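Local coordinates for protein phosphoserine aminotransferase SerC (PDB 3FFR) that probably catalyses the pyridoxal-phosphate-dependent transamination of phosphoserine in serine biosynthesis, at residues Asn61-Ile73 / Pro196-Val208. Residues are numbered along the deposited sequence; the frame is centred on the assembly and turned at random.
Sequences NYEVLFLASATEI and PAGLGVWILNDRV. With P33 (3,6,9,12,15,18-hexaoxaicosane-1,20-diol), chain K.
In the seven-stranded mixed sheet of this fold type I aminotransferase, strand 62-67 forms the edge within its chain and pairs antiparallel with strand 200-205. Three hydrogen-bonded pairs, Glu63 with Leu204, Leu65 with Trp202 and Leu67 with Gly200, give six backbone bonds. Leu65 N to Trp202 O and Trp202 N to Leu65 O are both 2.8 Å.

On one face of the sheet, Asn205 CB sits over the centre of the Tyr62 ring, 3.6 Å above its plane. Val201 CG2 meets the edge of the Phe66 ring, 3.9 Å from CD1. On the other face, chi1 of -171° turns the Trp202 indole between Ile73 CG2 and Leu204 CD1, one over each side. Leu67 CD1 packs 3.8 Å from Trp202 CB. The indole NE1 is hydrogen-bonded to Ser184 OG.

At the Tyr62-Asn205 end, Asn61 ND2 donates to Asp206 OD1 at 3.0 Å, from above the carboxylate plane. Asn205 OD1 caps helix 206-217 by accepting from Val208 N, while its ND2 reaches Asp183. At the other end, Thr71 OG1 is hydrogen-bonded to cofactor phosphate oxygen OP3 of modified Lys191. Six backbone bonds thus tie the edge strand to the sheet; Ile73 over Trp202 packs Thr71's helix against strand 200-205.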
ATOM      1  N   ASN A  61     -21.905  -9.590 -12.009  1.00 29.43           N
ATOM      2  CA  ASN A  61     -21.260 -10.717 -11.319  1.00 28.11           C
ATOM      3  C   ASN A  61     -19.789 -10.443 -10.964  1.00 28.50           C
ATOM      4  O   ASN A  61     -19.101 -11.309 -10.461  1.00 29.48           O
ATOM      5  CB  ASN A  61     -21.385 -12.052 -12.077  1.00 28.97           C
ATOM      6  CG  ASN A  61     -20.694 -12.045 -13.419  1.00 29.59           C
ATOM      7  OD1 ASN A  61     -20.813 -11.091 -14.187  1.00 31.84           O
ATOM      8  ND2 ASN A  61     -19.995 -13.137 -13.737  1.00 31.55           N
ATOM      9  N   TYR A  62     -19.345  -9.234 -11.263  1.00 28.00           N
ATOM     10  CA  TYR A  62     -17.993  -8.768 -10.916  1.00 28.27           C
ATOM     11  C   TYR A  62     -17.982  -7.752  -9.779  1.00 28.57           C
ATOM     12  O   TYR A  62     -18.889  -6.928  -9.635  1.00 29.09           O
ATOM     13  CB  TYR A  62     -17.303  -8.120 -12.120  1.00 27.30           C
ATOM     14  CG  TYR A  62     -16.661  -9.099 -13.074  1.00 25.51           C
ATOM     15  CD1 TYR A  62     -17.413  -9.806 -14.008  1.00 29.39           C
ATOM     16  CD2 TYR A  62     -15.293  -9.317 -13.052  1.00 25.88           C
ATOM     17  CE1 TYR A  62     -16.788 -10.698 -14.895  1.00 28.10           C
ATOM     18  CE2 TYR A  62     -14.669 -10.175 -13.939  1.00 28.85           C
ATOM     19  CZ  TYR A  62     -15.401 -10.873 -14.833  1.00 28.34           C
ATOM     20  OH  TYR A  62     -14.740 -11.711 -15.709  1.00 28.09           O
ATOM     21  N   GLU A  63     -16.893  -7.794  -9.025  1.00 27.38           N
ATOM     22  CA  GLU A  63     -16.620  -6.826  -7.955  1.00 28.44           C
ATOM     23  C   GLU A  63     -15.231  -6.197  -8.145  1.00 29.80           C
ATOM     24  O   GLU A  63     -14.380  -6.717  -8.865  1.00 27.46           O
ATOM     25  CB  GLU A  63     -16.724  -7.477  -6.588  1.00 28.71           C
ATOM     26  CG  GLU A  63     -16.629  -6.430  -5.505  1.00 38.58           C
ATOM     27  CD  GLU A  63     -17.730  -5.394  -5.618  1.00 44.25           C
ATOM     28  OE1 GLU A  63     -18.870  -5.774  -5.236  1.00 37.64           O
ATOM     29  OE2 GLU A  63     -17.452  -4.238  -6.066  1.00 28.31           O
ATOM     30  N   VAL A  64     -15.054  -5.051  -7.506  1.00 28.24           N
ATOM     31  CA  VAL A  64     -13.816  -4.307  -7.557  1.00 25.94           C
ATOM     32  C   VAL A  64     -13.255  -4.292  -6.148  1.00 26.30           C
ATOM     33  O   VAL A  64     -13.966  -3.901  -5.224  1.00 26.49           O
ATOM     34  CB  VAL A  64     -14.066  -2.835  -7.995  1.00 26.85           C
ATOM     35  CG1 VAL A  64     -12.808  -1.966  -7.791  1.00 27.04           C
ATOM     36  CG2 VAL A  64     -14.527  -2.731  -9.430  1.00 26.38           C
ATOM     37  N   LEU A  65     -11.996  -4.704  -5.994  1.00 27.78           N
ATOM     38  CA  LEU A  65     -11.295  -4.689  -4.708  1.00 25.72           C
ATOM     39  C   LEU A  65     -10.008  -3.880  -4.792  1.00 27.40           C
ATOM     40  O   LEU A  65      -9.287  -3.915  -5.787  1.00 27.50           O
ATOM     41  CB  LEU A  65     -10.951  -6.105  -4.192  1.00 26.68           C
ATOM     42  CG  LEU A  65     -12.157  -7.049  -4.067  1.00 27.38           C
ATOM     43  CD1 LEU A  65     -11.628  -8.435  -3.598  1.00 26.06           C
ATOM     44  CD2 LEU A  65     -13.249  -6.492  -3.100  1.00 26.86           C
ATOM     45  N   PHE A  66      -9.759  -3.133  -3.726  1.00 25.57           N
ATOM     46  CA  PHE A  66      -8.550  -2.333  -3.613  1.00 25.54           C
ATOM     47  C   PHE A  66      -7.489  -2.939  -2.682  1.00 27.21           C
ATOM     48  O   PHE A  66      -7.770  -3.327  -1.539  1.00 27.63           O
ATOM     49  CB  PHE A  66      -8.850  -0.921  -3.133  1.00 25.41           C
ATOM     50  CG  PHE A  66      -9.770  -0.148  -4.040  1.00 27.12           C
ATOM     51  CD1 PHE A  66      -9.442   0.104  -5.369  1.00 28.07           C
ATOM     52  CD2 PHE A  66     -10.976   0.311  -3.572  1.00 30.33           C
ATOM     53  CE1 PHE A  66     -10.298   0.823  -6.195  1.00 29.13           C
ATOM     54  CE2 PHE A  66     -11.837   1.034  -4.399  1.00 28.12           C
ATOM     55  CZ  PHE A  66     -11.506   1.273  -5.704  1.00 28.46           C
ATOM     56  N   LEU A  67      -6.281  -3.017  -3.232  1.00 27.11           N
ATOM     57  CA  LEU A  67      -5.084  -3.537  -2.545  1.00 25.32           C
ATOM     58  C   LEU A  67      -3.920  -2.547  -2.691  1.00 26.44           C
ATOM     59  O   LEU A  67      -4.092  -1.430  -3.202  1.00 27.26           O
ATOM     60  CB  LEU A  67      -4.704  -4.942  -2.997  1.00 25.04           C
ATOM     61  CG  LEU A  67      -5.809  -6.004  -2.827  1.00 26.70           C
ATOM     62  CD1 LEU A  67      -6.857  -5.976  -3.935  1.00 23.04           C
ATOM     63  CD2 LEU A  67      -5.190  -7.443  -2.692  1.00 24.55           C
ATOM     64  N   ALA A  68      -2.723  -2.956  -2.276  1.00 26.24           N
ATOM     65  CA  ALA A  68      -1.598  -1.986  -2.212  1.00 25.81           C
ATOM     66  C   ALA A  68      -0.820  -1.876  -3.501  1.00 25.98           C
ATOM     67  O   ALA A  68      -0.215  -0.853  -3.799  1.00 26.91           O
ATOM     68  CB  ALA A  68      -0.630  -2.380  -1.067  1.00 25.91           C
ATOM     69  N   SER A  69      -0.778  -2.987  -4.241  1.00 25.87           N
ATOM     70  CA  SER A  69       0.040  -3.079  -5.466  1.00 25.70           C
ATOM     71  C   SER A  69      -0.408  -4.253  -6.315  1.00 25.90           C
ATOM     72  O   SER A  69      -1.160  -5.116  -5.846  1.00 28.05           O
ATOM     73  CB  SER A  69       1.534  -3.316  -5.071  1.00 25.75           C
ATOM     74  OG  SER A  69       1.693  -4.532  -4.344  1.00 26.50           O
ATOM     75  N   ALA A  70       0.013  -4.287  -7.590  1.00 25.88           N
ATOM     76  CA  ALA A  70      -0.320  -5.440  -8.457  1.00 25.27           C
ATOM     77  C   ALA A  70       0.436  -6.677  -7.970  1.00 26.08           C
ATOM     78  O   ALA A  70      -0.058  -7.806  -8.034  1.00 26.39           O
ATOM     79  CB  ALA A  70      -0.031  -5.152  -9.968  1.00 24.79           C
ATOM     80  N   THR A  71       1.625  -6.441  -7.450  1.00 26.63           N
ATOM     81  CA  THR A  71       2.473  -7.535  -6.940  1.00 26.82           C
ATOM     82  C   THR A  71       1.782  -8.235  -5.751  1.00 25.71           C
ATOM     83  O   THR A  71       1.728  -9.474  -5.654  1.00 26.67           O
ATOM     84  CB  THR A  71       3.885  -7.044  -6.555  1.00 25.08           C
ATOM     85  OG1 THR A  71       4.509  -6.423  -7.695  1.00 26.00           O
ATOM     86  CG2 THR A  71       4.795  -8.203  -6.068  1.00 27.34           C
ATOM     87  N   GLU A  72       1.146  -7.438  -4.905  1.00 26.69           N
ATOM     88  CA  GLU A  72       0.362  -7.997  -3.819  1.00 25.05           C
ATOM     89  C   GLU A  72      -0.748  -8.904  -4.388  1.00 25.16           C
ATOM     90  O   GLU A  72      -0.988 -10.005  -3.888  1.00 25.72           O
ATOM     91  CB  GLU A  72      -0.295  -6.932  -2.940  1.00 25.43           C
ATOM     92  CG  GLU A  72      -1.073  -7.615  -1.846  1.00 26.24           C
ATOM     93  CD  GLU A  72      -1.865  -6.759  -0.869  1.00 30.59           C
ATOM     94  OE1 GLU A  72      -1.873  -5.520  -0.965  1.00 27.29           O
ATOM     95  OE2 GLU A  72      -2.500  -7.393   0.030  1.00 28.36           O
ATOM     96  N   ILE A  73      -1.408  -8.403  -5.431  1.00 25.52           N
ATOM     97  CA  ILE A  73      -2.497  -9.117  -6.096  1.00 26.11           C
ATOM     98  C   ILE A  73      -1.998 -10.484  -6.655  1.00 26.68           C
ATOM     99  O   ILE A  73      -2.675 -11.523  -6.485  1.00 26.03           O
ATOM    100  CB  ILE A  73      -3.253  -8.274  -7.141  1.00 25.31           C
ATOM    101  CG1 ILE A  73      -3.971  -7.107  -6.451  1.00 25.50           C
ATOM    102  CG2 ILE A  73      -4.270  -9.171  -7.908  1.00 25.82           C
ATOM    103  CD1 ILE A  73      -4.417  -6.010  -7.419  1.00 24.34           C
ATOM    104  N   PRO A 196       0.211   8.506  -8.950  1.00 25.95           N
ATOM    105  CA  PRO A 196       1.395   8.016  -8.268  1.00 24.90           C
ATOM    106  C   PRO A 196       1.169   6.568  -7.833  1.00 25.04           C
ATOM    107  O   PRO A 196       0.057   6.161  -7.607  1.00 27.97           O
ATOM    108  CB  PRO A 196       1.470   8.888  -7.015  1.00 25.83           C
ATOM    109  CG  PRO A 196       0.781  10.137  -7.389  1.00 27.21           C
ATOM    110  CD  PRO A 196      -0.403   9.631  -8.219  1.00 27.89           C
ATOM    111  N   ALA A 197       2.238   5.795  -7.726  1.00 27.32           N
ATOM    112  CA  ALA A 197       2.100   4.418  -7.242  1.00 26.25           C
ATOM    113  C   ALA A 197       1.579   4.437  -5.782  1.00 26.49           C
ATOM    114  O   ALA A 197       1.769   5.402  -5.033  1.00 26.91           O
ATOM    115  CB  ALA A 197       3.432   3.636  -7.366  1.00 26.78           C
ATOM    116  N   GLY A 198       0.956   3.312  -5.430  1.00 27.32           N
ATOM    117  CA  GLY A 198       0.389   3.062  -4.112  1.00 27.26           C
ATOM    118  C   GLY A 198      -1.022   2.516  -4.084  1.00 26.46           C
ATOM    119  O   GLY A 198      -1.684   2.539  -3.048  1.00 27.05           O
ATOM    120  N   LEU A 199      -1.469   1.915  -5.188  1.00 25.75           N
ATOM    121  CA  LEU A 199      -2.798   1.288  -5.218  1.00 26.85           C
ATOM    122  C   LEU A 199      -2.926   0.240  -6.316  1.00 26.83           C
ATOM    123  O   LEU A 199      -2.670   0.516  -7.485  1.00 27.01           O
ATOM    124  CB  LEU A 199      -3.919   2.362  -5.393  1.00 25.64           C
ATOM    125  CG  LEU A 199      -5.377   1.890  -5.147  1.00 29.25           C
ATOM    126  CD1 LEU A 199      -5.599   1.552  -3.619  1.00 29.48           C
ATOM    127  CD2 LEU A 199      -6.398   2.912  -5.711  1.00 27.07           C
ATOM    128  N   GLY A 200      -3.333  -0.956  -5.889  1.00 26.06           N
ATOM    129  CA  GLY A 200      -3.670  -2.059  -6.767  1.00 27.00           C
ATOM    130  C   GLY A 200      -5.166  -2.244  -6.817  1.00 26.29           C
ATOM    131  O   GLY A 200      -5.884  -1.959  -5.841  1.00 24.87           O
ATOM    132  N   VAL A 201      -5.645  -2.683  -7.982  1.00 25.96           N
ATOM    133  CA  VAL A 201      -7.051  -2.945  -8.211  1.00 27.12           C
ATOM    134  C   VAL A 201      -7.269  -4.343  -8.785  1.00 26.46           C
ATOM    135  O   VAL A 201      -6.705  -4.716  -9.820  1.00 26.02           O
ATOM    136  CB  VAL A 201      -7.683  -1.883  -9.167  1.00 28.41           C
ATOM    137  CG1 VAL A 201      -9.174  -2.091  -9.275  1.00 26.52           C
ATOM    138  CG2 VAL A 201      -7.413  -0.412  -8.648  1.00 29.08           C
ATOM    139  N   TRP A 202      -8.074  -5.103  -8.066  1.00 25.31           N
ATOM    140  CA  TRP A 202      -8.411  -6.491  -8.402  1.00 25.65           C
ATOM    141  C   TRP A 202      -9.888  -6.572  -8.746  1.00 27.53           C
ATOM    142  O   TRP A 202     -10.743  -6.387  -7.919  1.00 27.92           O
ATOM    143  CB  TRP A 202      -8.024  -7.417  -7.242  1.00 27.95           C
ATOM    144  CG  TRP A 202      -8.115  -8.886  -7.500  1.00 27.28           C
ATOM    145  CD1 TRP A 202      -8.299  -9.504  -8.706  1.00 26.95           C
ATOM    146  CD2 TRP A 202      -7.862  -9.937  -6.548  1.00 26.07           C
ATOM    147  NE1 TRP A 202      -8.293 -10.860  -8.542  1.00 26.48           N
ATOM    148  CE2 TRP A 202      -8.003 -11.161  -7.235  1.00 25.38           C
ATOM    149  CE3 TRP A 202      -7.590  -9.957  -5.182  1.00 27.71           C
ATOM    150  CZ2 TRP A 202      -7.862 -12.410  -6.601  1.00 23.92           C
ATOM    151  CZ3 TRP A 202      -7.449 -11.200  -4.547  1.00 27.28           C
ATOM    152  CH2 TRP A 202      -7.601 -12.404  -5.249  1.00 26.02           C
ATOM    153  N   ILE A 203     -10.139  -6.833 -10.015  1.00 26.76           N
ATOM    154  CA  ILE A 203     -11.484  -7.003 -10.545  1.00 26.83           C
ATOM    155  C   ILE A 203     -11.705  -8.510 -10.656  1.00 26.65           C
ATOM    156  O   ILE A 203     -10.906  -9.227 -11.275  1.00 26.92           O
ATOM    157  CB  ILE A 203     -11.606  -6.303 -11.913  1.00 26.26           C
ATOM    158  CG1 ILE A 203     -11.534  -4.765 -11.710  1.00 29.87           C
ATOM    159  CG2 ILE A 203     -12.885  -6.738 -12.643  1.00 27.24           C
ATOM    160  CD1 ILE A 203     -11.440  -3.997 -12.997  1.00 33.07           C
ATOM    161  N   LEU A 204     -12.761  -8.998 -10.020  1.00 26.98           N
ATOM    162  CA  LEU A 204     -12.969 -10.451  -9.972  1.00 24.61           C
ATOM    163  C   LEU A 204     -14.427 -10.810  -9.927  1.00 28.54           C
ATOM    164  O   LEU A 204     -15.249 -10.054  -9.444  1.00 25.89           O
ATOM    165  CB  LEU A 204     -12.261 -11.046  -8.740  1.00 27.60           C
ATOM    166  CG  LEU A 204     -12.848 -10.830  -7.316  1.00 27.59           C
ATOM    167  CD1 LEU A 204     -12.012 -11.608  -6.294  1.00 33.02           C
ATOM    168  CD2 LEU A 204     -12.969  -9.324  -6.888  1.00 29.87           C
ATOM    169  N   ASN A 205     -14.716 -11.992 -10.435  1.00 27.31           N
ATOM    170  CA  ASN A 205     -16.091 -12.474 -10.483  1.00 26.47           C
ATOM    171  C   ASN A 205     -16.487 -13.477  -9.408  1.00 27.03           C
ATOM    172  O   ASN A 205     -15.731 -13.885  -8.497  1.00 27.57           O
ATOM    173  CB  ASN A 205     -16.467 -12.991 -11.893  1.00 27.99           C
ATOM    174  CG  ASN A 205     -15.866 -14.366 -12.211  1.00 27.06           C
ATOM    175  OD1 ASN A 205     -15.231 -14.981 -11.368  1.00 27.34           O
ATOM    176  ND2 ASN A 205     -16.072 -14.844 -13.440  1.00 24.15           N
ATOM    177  N   ASP A 206     -17.752 -13.835  -9.529  1.00 28.46           N
ATOM    178  CA  ASP A 206     -18.399 -14.779  -8.609  1.00 28.50           C
ATOM    179  C   ASP A 206     -17.650 -16.107  -8.504  1.00 26.71           C
ATOM    180  O   ASP A 206     -17.600 -16.717  -7.435  1.00 28.05           O
ATOM    181  CB  ASP A 206     -19.869 -15.056  -9.040  1.00 31.43           C
ATOM    182  CG  ASP A 206     -20.004 -15.669 -10.495  1.00 36.18           C
ATOM    183  OD1 ASP A 206     -19.504 -15.140 -11.532  1.00 29.04           O
ATOM    184  OD2 ASP A 206     -20.694 -16.720 -10.609  1.00 41.32           O
ATOM    185  N   ARG A 207     -17.131 -16.575  -9.632  1.00 26.38           N
ATOM    186  CA  ARG A 207     -16.410 -17.869  -9.665  1.00 25.69           C
ATOM    187  C   ARG A 207     -15.121 -17.807  -8.813  1.00 26.48           C
ATOM    188  O   ARG A 207     -14.743 -18.743  -8.081  1.00 27.51           O
ATOM    189  CB  ARG A 207     -16.100 -18.293 -11.111  1.00 29.11           C
ATOM    190  CG  ARG A 207     -17.354 -18.470 -11.969  1.00 31.85           C
ATOM    191  CD  ARG A 207     -17.073 -19.002 -13.337  1.00 33.63           C
ATOM    192  NE  ARG A 207     -16.500 -20.336 -13.275  1.00 33.82           N
ATOM    193  CZ  ARG A 207     -15.272 -20.664 -13.681  1.00 38.27           C
ATOM    194  NH1 ARG A 207     -14.465 -19.789 -14.245  1.00 35.92           N
ATOM    195  NH2 ARG A 207     -14.863 -21.913 -13.545  1.00 39.44           N
ATOM    196  N   VAL A 208     -14.463 -16.665  -8.898  1.00 25.71           N
ATOM    197  CA  VAL A 208     -13.242 -16.451  -8.145  1.00 24.84           C
ATOM    198  C   VAL A 208     -13.565 -16.419  -6.639  1.00 26.80           C
ATOM    199  O   VAL A 208     -12.919 -17.090  -5.828  1.00 26.56           O
ATOM    200  CB  VAL A 208     -12.530 -15.143  -8.580  1.00 25.81           C
ATOM    201  CG1 VAL A 208     -11.279 -14.919  -7.732  1.00 24.73           C
ATOM    202  CG2 VAL A 208     -12.113 -15.217 -10.085  1.00 24.91           C
TER
HETATM  203  O4  P33 K 371     -20.238 -11.590  -7.688  1.00 64.40           O
HETATM  204  C3  P33 K 371     -20.389 -10.540  -6.724  1.00 62.33           C
HETATM  205  C2  P33 K 371     -20.812  -9.197  -7.319  1.00 54.00           C
HETATM  206  O1  P33 K 371     -20.551  -8.174  -6.324  1.00 57.45           O
HETATM  207  O   HOH W   1     -17.516 -14.115 -15.974  1.00 37.66           O